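Long-range contact in ICChI, a glycosylated chitinase (Ipomoea carnea, PDB 6IDN), which probably hydrolyses chitin as a plant family 18 glycoside hydrolase, with lysozyme activity as well: residues I126-D132 against Y165-E169. Residues are numbered along the deposited sequence; the frame is centred on the assembly and turned at random.
Sequences IEDGSND and YYLRE. With NAG (2-acetamido-2-deoxy-beta-D-glucopyranose), chain C.
Ile-126 packs CG2 on CB of Tyr-166 at 3.8 Å and CG1 on CD2 of Leu-167. The backbone then runs along the Tyr-166 ring. The Glu-127 carbonyl carbon and Asp-128 N lie over one face, near the rim. Tyr-165 is modelled in two positions, and its contacts here belong to one of them. In it, CD2 of Tyr-165 sits over the centre of the opposite face. Gly-129 O meets the Tyr-166 ring edge in plane, 3.1 Å from CE1 of Tyr-166. A water bonded to both Gly-129 N and Tyr-166 OH ties the phenol end to the loop. Ser-130 OG accepts from Asp-132 N, an ST turn. Asn-131 lays CB over the face of the Tyr-165 ring, a CH-pi contact 3.8 Å from its centroid. In this conformer CG of Tyr-165 stands anti to the backbone N (chi1 160°), which carries the ring across to Asn-131. Asn-131 N gives Tyr-165 OH a weak hydrogen bond of 3.4 Å. A second water donates to both Asn-131 O and Glu-169 OE1. Nearby, Arg-168 NE and NH2 both donate to O7 of the glycan NAG. The contact joins the loop after strand 121-126 to the connection after strand 153-156, parallel neighbours in the TIM barrel of family 18 chitinases.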
# COMPACT_ATOMS: atom_id res chain seq x y z
N ILE A 126 -4.36 6.38 -3.35
CA ILE A 126 -5.22 7.50 -3.71
C ILE A 126 -6.15 7.05 -4.84
O ILE A 126 -5.70 6.83 -5.96
CB ILE A 126 -4.39 8.72 -4.12
CG1 ILE A 126 -3.35 9.06 -3.04
CG2 ILE A 126 -5.29 9.93 -4.40
CD1 ILE A 126 -3.93 9.13 -1.61
N GLU A 127 -7.44 6.91 -4.54
CA GLU A 127 -8.42 6.41 -5.49
C GLU A 127 -9.54 7.40 -5.79
O GLU A 127 -10.39 7.10 -6.64
CB GLU A 127 -9.08 5.12 -4.97
CG GLU A 127 -8.16 3.98 -4.68
CD GLU A 127 -8.92 2.77 -4.19
OE1 GLU A 127 -9.99 2.46 -4.75
OE2 GLU A 127 -8.45 2.12 -3.23
N ASP A 128 -9.58 8.54 -5.12
CA ASP A 128 -10.63 9.51 -5.40
C ASP A 128 -10.15 10.87 -4.90
O ASP A 128 -9.12 10.99 -4.24
CB ASP A 128 -11.98 9.11 -4.79
CG ASP A 128 -12.03 9.27 -3.28
OD1 ASP A 128 -11.25 8.58 -2.60
OD2 ASP A 128 -12.86 10.05 -2.76
N GLY A 129 -10.93 11.90 -5.25
CA GLY A 129 -10.58 13.26 -4.89
C GLY A 129 -9.54 13.85 -5.82
O GLY A 129 -9.02 13.21 -6.74
N SER A 130 -9.21 15.12 -5.56
CA SER A 130 -8.24 15.82 -6.39
C SER A 130 -6.91 15.10 -6.38
O SER A 130 -6.47 14.56 -5.36
CB SER A 130 -8.05 17.26 -5.89
OG SER A 130 -6.97 17.87 -6.57
N ASN A 131 -6.24 15.10 -7.54
CA ASN A 131 -4.94 14.47 -7.67
C ASN A 131 -3.78 15.37 -7.28
O ASN A 131 -2.63 14.92 -7.30
CB ASN A 131 -4.73 14.03 -9.12
CG ASN A 131 -4.46 15.21 -10.02
OD1 ASN A 131 -5.21 16.18 -10.01
ND2 ASN A 131 -3.35 15.16 -10.75
N ASP A 132 -4.04 16.62 -6.92
CA ASP A 132 -2.98 17.62 -6.76
C ASP A 132 -2.20 17.46 -5.46
O ASP A 132 -2.75 17.11 -4.41
CB ASP A 132 -3.58 19.04 -6.81
CG ASP A 132 -3.95 19.48 -8.21
OD1 ASP A 132 -3.53 18.80 -9.17
OD2 ASP A 132 -4.65 20.51 -8.35
N TYR A 165 -4.39 8.73 -13.12
CA TYR A 165 -4.77 10.12 -12.86
C TYR A 165 -4.31 10.57 -11.48
O TYR A 165 -3.74 11.65 -11.32
CB TYR A 165 -6.29 10.31 -12.98
CG TYR A 165 -6.79 11.57 -12.27
CD1 TYR A 165 -6.58 12.83 -12.81
CD2 TYR A 165 -7.47 11.50 -11.06
CE1 TYR A 165 -7.02 13.99 -12.16
CE2 TYR A 165 -7.93 12.65 -10.41
CZ TYR A 165 -7.70 13.89 -10.96
OH TYR A 165 -8.16 15.03 -10.31
N TYR A 166 -4.58 9.75 -10.45
CA TYR A 166 -4.38 10.21 -9.09
C TYR A 166 -2.92 10.26 -8.72
O TYR A 166 -2.51 11.15 -7.95
CB TYR A 166 -5.13 9.31 -8.10
CG TYR A 166 -6.61 9.34 -8.34
CD1 TYR A 166 -7.40 10.37 -7.86
CD2 TYR A 166 -7.22 8.34 -9.08
CE1 TYR A 166 -8.77 10.40 -8.11
CE2 TYR A 166 -8.57 8.36 -9.33
CZ TYR A 166 -9.34 9.38 -8.85
OH TYR A 166 -10.69 9.37 -9.11
N LEU A 167 -2.12 9.33 -9.24
CA LEU A 167 -0.78 9.12 -8.74
C LEU A 167 0.32 9.38 -9.75
O LEU A 167 1.49 9.19 -9.42
CB LEU A 167 -0.63 7.69 -8.19
CG LEU A 167 -1.42 7.45 -6.92
CD1 LEU A 167 -1.49 5.97 -6.60
CD2 LEU A 167 -0.76 8.23 -5.78
N ARG A 168 -0.01 9.81 -10.98
CA ARG A 168 1.06 9.95 -11.96
C ARG A 168 2.09 10.97 -11.51
O ARG A 168 3.30 10.74 -11.64
CB ARG A 168 0.51 10.29 -13.35
CG ARG A 168 -0.11 11.63 -13.47
CD ARG A 168 -0.78 11.78 -14.83
NE ARG A 168 0.19 11.86 -15.91
CZ ARG A 168 -0.12 12.08 -17.19
NH1 ARG A 168 -1.40 12.21 -17.55
NH2 ARG A 168 0.83 12.14 -18.10
N GLU A 169 1.66 12.08 -10.90
CA GLU A 169 2.60 13.11 -10.48
C GLU A 169 3.45 12.63 -9.32
O GLU A 169 4.66 12.89 -9.27
CB GLU A 169 1.87 14.39 -10.09
CG GLU A 169 1.26 15.16 -11.25
CD GLU A 169 0.57 16.44 -10.79
OE1 GLU A 169 0.37 16.59 -9.56
OE2 GLU A 169 0.23 17.29 -11.63
C1 NAG C . 6.89 13.10 -15.88
C2 NAG C . 5.83 12.93 -16.97
C3 NAG C . 6.40 13.37 -18.33
C4 NAG C . 7.00 14.77 -18.22
C5 NAG C . 8.02 14.81 -17.08
C6 NAG C . 8.58 16.19 -16.83
C7 NAG C . 4.12 11.20 -16.69
C8 NAG C . 3.80 9.74 -16.79
N2 NAG C . 5.36 11.56 -17.02
O3 NAG C . 5.37 13.38 -19.32
O4 NAG C . 7.65 15.12 -19.44
O5 NAG C . 7.36 14.43 -15.87
O6 NAG C . 9.50 16.19 -15.74
O7 NAG C . 3.27 12.02 -16.36
O HOH W 1 -12.45 11.21 -7.77
O HOH W 2 -0.13 15.01 -7.29